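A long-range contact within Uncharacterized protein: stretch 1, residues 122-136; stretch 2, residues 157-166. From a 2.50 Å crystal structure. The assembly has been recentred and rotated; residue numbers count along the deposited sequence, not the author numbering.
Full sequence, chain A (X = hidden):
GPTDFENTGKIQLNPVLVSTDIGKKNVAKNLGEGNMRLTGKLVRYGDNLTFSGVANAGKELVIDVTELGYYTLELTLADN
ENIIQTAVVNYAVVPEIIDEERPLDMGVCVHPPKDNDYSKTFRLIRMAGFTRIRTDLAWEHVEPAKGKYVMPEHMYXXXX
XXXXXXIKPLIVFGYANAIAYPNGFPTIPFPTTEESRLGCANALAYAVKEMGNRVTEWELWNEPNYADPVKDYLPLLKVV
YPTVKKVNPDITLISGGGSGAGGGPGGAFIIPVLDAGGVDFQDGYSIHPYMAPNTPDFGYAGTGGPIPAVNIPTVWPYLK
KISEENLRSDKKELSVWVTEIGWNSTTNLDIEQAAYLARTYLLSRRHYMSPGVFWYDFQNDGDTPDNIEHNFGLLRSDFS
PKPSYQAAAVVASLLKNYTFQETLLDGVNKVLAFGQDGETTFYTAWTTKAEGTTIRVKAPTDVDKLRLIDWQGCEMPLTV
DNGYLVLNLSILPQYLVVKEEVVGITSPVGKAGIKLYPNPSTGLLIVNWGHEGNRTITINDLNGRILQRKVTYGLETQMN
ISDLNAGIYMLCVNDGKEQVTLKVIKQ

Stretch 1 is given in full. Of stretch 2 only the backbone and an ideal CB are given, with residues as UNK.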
# COMPACT_ATOMS: atom_id res chain seq x y z
N PHE A 122 6.70 9.19 7.77
CA PHE A 122 6.02 8.15 8.56
C PHE A 122 4.76 8.62 9.27
O PHE A 122 3.89 7.80 9.57
CB PHE A 122 6.98 7.45 9.52
CG PHE A 122 7.67 6.27 8.91
CD1 PHE A 122 8.72 6.44 8.02
CD2 PHE A 122 7.22 4.98 9.17
CE1 PHE A 122 9.34 5.35 7.43
CE2 PHE A 122 7.83 3.88 8.58
CZ PHE A 122 8.89 4.07 7.71
N ARG A 123 4.66 9.92 9.53
CA ARG A 123 3.41 10.52 10.00
C ARG A 123 2.35 10.47 8.88
O ARG A 123 1.18 10.21 9.14
CB ARG A 123 3.65 11.97 10.45
CG ARG A 123 2.48 12.65 11.13
CD ARG A 123 2.90 14.01 11.68
NE ARG A 123 1.81 14.99 11.66
CZ ARG A 123 1.96 16.32 11.78
NH1 ARG A 123 3.17 16.87 11.93
NH2 ARG A 123 0.89 17.11 11.74
N LEU A 124 2.79 10.72 7.64
CA LEU A 124 1.91 10.63 6.47
C LEU A 124 1.51 9.18 6.15
O LEU A 124 0.38 8.94 5.73
CB LEU A 124 2.55 11.30 5.25
CG LEU A 124 2.74 12.81 5.36
CD1 LEU A 124 3.82 13.31 4.41
CD2 LEU A 124 1.44 13.54 5.09
N ILE A 125 2.43 8.24 6.36
CA ILE A 125 2.13 6.81 6.22
C ILE A 125 1.11 6.36 7.26
O ILE A 125 0.20 5.59 6.93
CB ILE A 125 3.41 5.93 6.31
CG1 ILE A 125 4.31 6.17 5.08
CG2 ILE A 125 3.06 4.44 6.39
CD1 ILE A 125 5.76 5.79 5.28
N ARG A 126 1.25 6.84 8.50
CA ARG A 126 0.33 6.51 9.59
C ARG A 126 -1.11 6.95 9.31
O ARG A 126 -2.04 6.17 9.51
CB ARG A 126 0.81 7.13 10.92
CG ARG A 126 -0.17 7.05 12.09
CD ARG A 126 -0.55 5.62 12.45
NE ARG A 126 -1.54 5.59 13.53
CZ ARG A 126 -2.84 5.85 13.39
NH1 ARG A 126 -3.37 6.18 12.21
NH2 ARG A 126 -3.64 5.78 14.46
N MET A 127 -1.28 8.19 8.85
CA MET A 127 -2.61 8.74 8.58
C MET A 127 -3.30 8.10 7.36
O MET A 127 -4.51 8.25 7.20
CB MET A 127 -2.54 10.27 8.43
CG MET A 127 -2.21 10.99 9.72
SD MET A 127 -2.26 12.79 9.57
CE MET A 127 -0.82 13.10 8.55
N ALA A 128 -2.54 7.42 6.50
CA ALA A 128 -3.10 6.61 5.41
C ALA A 128 -3.65 5.26 5.89
O ALA A 128 -4.34 4.58 5.13
CB ALA A 128 -2.06 6.39 4.32
N GLY A 129 -3.32 4.87 7.13
CA GLY A 129 -3.89 3.67 7.77
C GLY A 129 -3.01 2.43 7.71
O GLY A 129 -3.43 1.37 8.19
N PHE A 130 -1.81 2.54 7.16
CA PHE A 130 -0.92 1.39 7.00
C PHE A 130 -0.29 0.95 8.32
O PHE A 130 0.02 1.79 9.18
CB PHE A 130 0.19 1.70 5.99
CG PHE A 130 -0.32 2.01 4.60
CD1 PHE A 130 -0.78 0.99 3.77
CD2 PHE A 130 -0.32 3.32 4.12
CE1 PHE A 130 -1.24 1.27 2.49
CE2 PHE A 130 -0.78 3.60 2.84
CZ PHE A 130 -1.24 2.58 2.03
N THR A 131 -0.13 -0.36 8.48
CA THR A 131 0.57 -0.96 9.62
C THR A 131 1.87 -1.68 9.24
O THR A 131 2.55 -2.22 10.12
CB THR A 131 -0.32 -1.98 10.34
OG1 THR A 131 -0.69 -3.01 9.42
CG2 THR A 131 -1.56 -1.31 10.89
N ARG A 132 2.20 -1.71 7.95
CA ARG A 132 3.44 -2.32 7.47
C ARG A 132 4.10 -1.42 6.42
O ARG A 132 3.41 -0.68 5.71
CB ARG A 132 3.17 -3.68 6.85
CG ARG A 132 2.59 -4.71 7.81
CD ARG A 132 2.30 -6.01 7.08
NE ARG A 132 1.63 -7.00 7.92
CZ ARG A 132 2.21 -7.77 8.83
NH1 ARG A 132 3.52 -7.69 9.08
NH2 ARG A 132 1.47 -8.63 9.53
N ILE A 133 5.42 -1.48 6.35
CA ILE A 133 6.17 -0.85 5.26
C ILE A 133 7.22 -1.80 4.71
O ILE A 133 7.72 -2.66 5.43
CB ILE A 133 6.83 0.50 5.68
CG1 ILE A 133 7.83 0.32 6.84
CG2 ILE A 133 5.75 1.52 6.02
CD1 ILE A 133 9.28 0.12 6.41
N ARG A 134 7.52 -1.65 3.42
CA ARG A 134 8.54 -2.44 2.75
C ARG A 134 9.61 -1.50 2.22
O ARG A 134 9.29 -0.48 1.61
CB ARG A 134 7.94 -3.25 1.60
CG ARG A 134 8.93 -4.12 0.84
CD ARG A 134 8.19 -4.99 -0.15
NE ARG A 134 9.06 -5.87 -0.94
CZ ARG A 134 9.52 -5.63 -2.17
NH1 ARG A 134 9.24 -4.50 -2.83
NH2 ARG A 134 10.29 -6.54 -2.76
N THR A 135 10.88 -1.85 2.44
CA THR A 135 11.98 -1.11 1.85
C THR A 135 13.21 -1.99 1.62
O THR A 135 13.31 -3.09 2.16
CB THR A 135 12.34 0.14 2.68
OG1 THR A 135 13.19 1.00 1.91
CG2 THR A 135 13.02 -0.23 4.00
N ASP A 136 14.12 -1.48 0.80
CA ASP A 136 15.28 -2.24 0.34
C ASP A 136 16.43 -2.21 1.32
O ASP A 136 16.57 -1.28 2.12
CB ASP A 136 15.77 -1.69 -1.00
CG ASP A 136 14.74 -1.80 -2.09
OD1 ASP A 136 14.61 -2.89 -2.68
OD2 ASP A 136 14.05 -0.78 -2.35
N UNK A 157 17.15 4.51 10.69
CA UNK A 157 16.14 5.56 10.45
C UNK A 157 14.76 4.97 10.12
O UNK A 157 13.76 5.37 10.72
CB UNK A 157 16.59 6.47 9.31
N UNK A 158 14.73 4.03 9.17
CA UNK A 158 13.50 3.33 8.78
C UNK A 158 12.83 2.60 9.95
O UNK A 158 11.63 2.76 10.18
CB UNK A 158 13.81 2.33 7.67
N UNK A 159 13.62 1.81 10.68
CA UNK A 159 13.09 0.95 11.74
C UNK A 159 12.61 1.74 12.96
O UNK A 159 11.55 1.44 13.51
CB UNK A 159 14.16 -0.06 12.17
N UNK A 160 13.37 2.75 13.39
CA UNK A 160 12.97 3.58 14.54
C UNK A 160 11.72 4.42 14.23
O UNK A 160 10.82 4.53 15.06
CB UNK A 160 14.12 4.50 14.95
N UNK A 161 11.68 4.99 13.02
CA UNK A 161 10.50 5.73 12.55
C UNK A 161 9.26 4.85 12.43
O UNK A 161 8.15 5.32 12.67
CB UNK A 161 10.80 6.38 11.19
N UNK A 162 9.44 3.59 12.05
CA UNK A 162 8.34 2.62 12.02
C UNK A 162 7.80 2.31 13.42
O UNK A 162 6.59 2.15 13.59
CB UNK A 162 8.81 1.33 11.35
N UNK A 163 8.69 2.23 14.39
CA UNK A 163 8.32 1.91 15.78
C UNK A 163 7.55 3.03 16.48
O UNK A 163 6.68 2.75 17.30
CB UNK A 163 9.58 1.59 16.59
N UNK A 164 7.87 4.29 16.16
CA UNK A 164 7.14 5.43 16.71
C UNK A 164 5.68 5.48 16.23
O UNK A 164 4.81 5.90 16.99
CB UNK A 164 7.85 6.73 16.33
N UNK A 165 5.44 5.04 15.00
CA UNK A 165 4.09 5.04 14.42
C UNK A 165 3.40 3.66 14.43
O UNK A 165 2.36 3.49 13.81
CB UNK A 165 4.16 5.55 12.98
N UNK A 166 3.98 2.70 15.16
CA UNK A 166 3.38 1.38 15.36
C UNK A 166 3.28 0.56 14.09
O UNK A 166 2.23 -0.01 13.79
CB UNK A 166 1.98 1.53 15.97

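Residues 157-164 form the end of a helix that packs against both elements of stretch 1, crossing helix 122-127 at -44° and running nearly antiparallel to strand 132-136, with axes about 10 Å apart.

Position 157 has its CA-to-CB bond sideways and nothing of stretch 1 near its ideal CB, so the visible atoms set few limits beyond helical backbone angles. It is Gln 157, whose end leads away.

At position 158 the bond also points sideways, but the ideal CB lies 4.5 Å from Thr 135 CG2 and 5.2 Å from both Ile 133 CD1 and Phe 122 CZ. Two methyl groups and a ring edge make an apolar surround, suited to leucine, isoleucine, methionine or an aromatic residue. The residue is Phe 158, and the end of its side chain comes nearer stretch 1. Thr 135 CG2 sits almost squarely over one face, 3.7 Å from the centroid of the Phe 158 ring and 6° off its normal, a CH-pi contact. At the ring edge, Phe 158 CD2 meets Phe 122 CZ at 3.8 Å. Phe 158 CD2 also lies 4.2 Å from Ile 133 CD1.

Positions 159 and 160 have nothing of stretch 1 within 5.5 Å of their ideal CB atoms, so many residues compatible with a helix would serve. They are Val 159, pointing away, and Ser 160, out of reach.

Position 161 points toward stretch 1, with its ideal CB just 3.8 Å from Phe 122 CD1. So close to the ring, a small side chain is the natural choice, alanine above all, with glycine or serine possible. Ala 161 places CB over one face of the Phe 122 ring, 4.0 Å from the centroid, in a CH-pi contact.

At position 162 the bond is sideways and the ideal CB is 3.9 Å from Phe 122 CE2 and 4.7 Å from Ile 133 CG1. Alanine, serine, cysteine or threonine would suit this apolar setting, a hydroxyl best if it can bond to its own helix. Ser 162 does so: in the m rotamer, OG donates to Phe 158 O at 2.7 Å, while OG also packs 3.1 Å from Phe 122 CE2 and 3.7 Å from Ile 133 CG1.

Positions 163 and 164 likewise have nothing of stretch 1 within 5.5 Å of their ideal CB atoms and would accept many residues; Glu 163 points away and the end of Lys 164 leads away.

Position 165, the first to leave helical angles, points toward stretch 1, its ideal CB 4.1 Å from Phe 122 O and 4.2 Å from Arg 126 CB. A flexible chain such as glutamate, glutamine or methionine could lie along this helix. Glu 165 folds over it, with CG 3.5 Å from Phe 122 O, OE2 3.6 Å from Arg 123 CA and OE1 3.3 Å from Arg 126 CG; the carboxylate packs without a cross-stretch hydrogen bond.

Position 166 has phi 66°, which favours glycine, with asparagine a lesser option. It is Gly 166, whose O lies 4.3 Å from Thr 131 O.

Stretch 2, residues 157-166: QFVSASEKEG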
# COMPACT_ATOMS: atom_id res chain seq x y z
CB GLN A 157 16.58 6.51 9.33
CG GLN A 157 17.72 7.45 9.71
CD GLN A 157 18.16 8.34 8.56
OE1 GLN A 157 18.74 7.86 7.58
NE2 GLN A 157 17.90 9.64 8.67
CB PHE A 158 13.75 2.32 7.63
CG PHE A 158 13.45 2.86 6.26
CD1 PHE A 158 14.47 3.08 5.34
CD2 PHE A 158 12.14 3.14 5.88
CE1 PHE A 158 14.19 3.58 4.07
CE2 PHE A 158 11.86 3.64 4.62
CZ PHE A 158 12.89 3.86 3.71
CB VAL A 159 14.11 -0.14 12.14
CG1 VAL A 159 13.62 -0.96 13.34
CG2 VAL A 159 14.37 -1.07 10.96
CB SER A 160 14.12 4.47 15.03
OG SER A 160 14.33 5.57 14.17
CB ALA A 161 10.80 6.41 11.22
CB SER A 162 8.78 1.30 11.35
OG SER A 162 9.29 1.51 10.05
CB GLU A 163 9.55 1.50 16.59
CG GLU A 163 10.08 0.13 16.19
CD GLU A 163 11.50 -0.15 16.65
OE1 GLU A 163 11.82 -1.34 16.86
OE2 GLU A 163 12.31 0.79 16.78
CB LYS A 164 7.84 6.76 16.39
CG LYS A 164 9.16 6.93 17.12
CD LYS A 164 9.60 8.39 17.19
CE LYS A 164 10.84 8.54 18.06
NZ LYS A 164 11.19 9.97 18.29
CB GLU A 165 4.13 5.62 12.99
CG GLU A 165 4.64 7.06 12.90
CD GLU A 165 3.65 8.11 13.41
OE1 GLU A 165 2.54 7.76 13.86
OE2 GLU A 165 3.99 9.32 13.35
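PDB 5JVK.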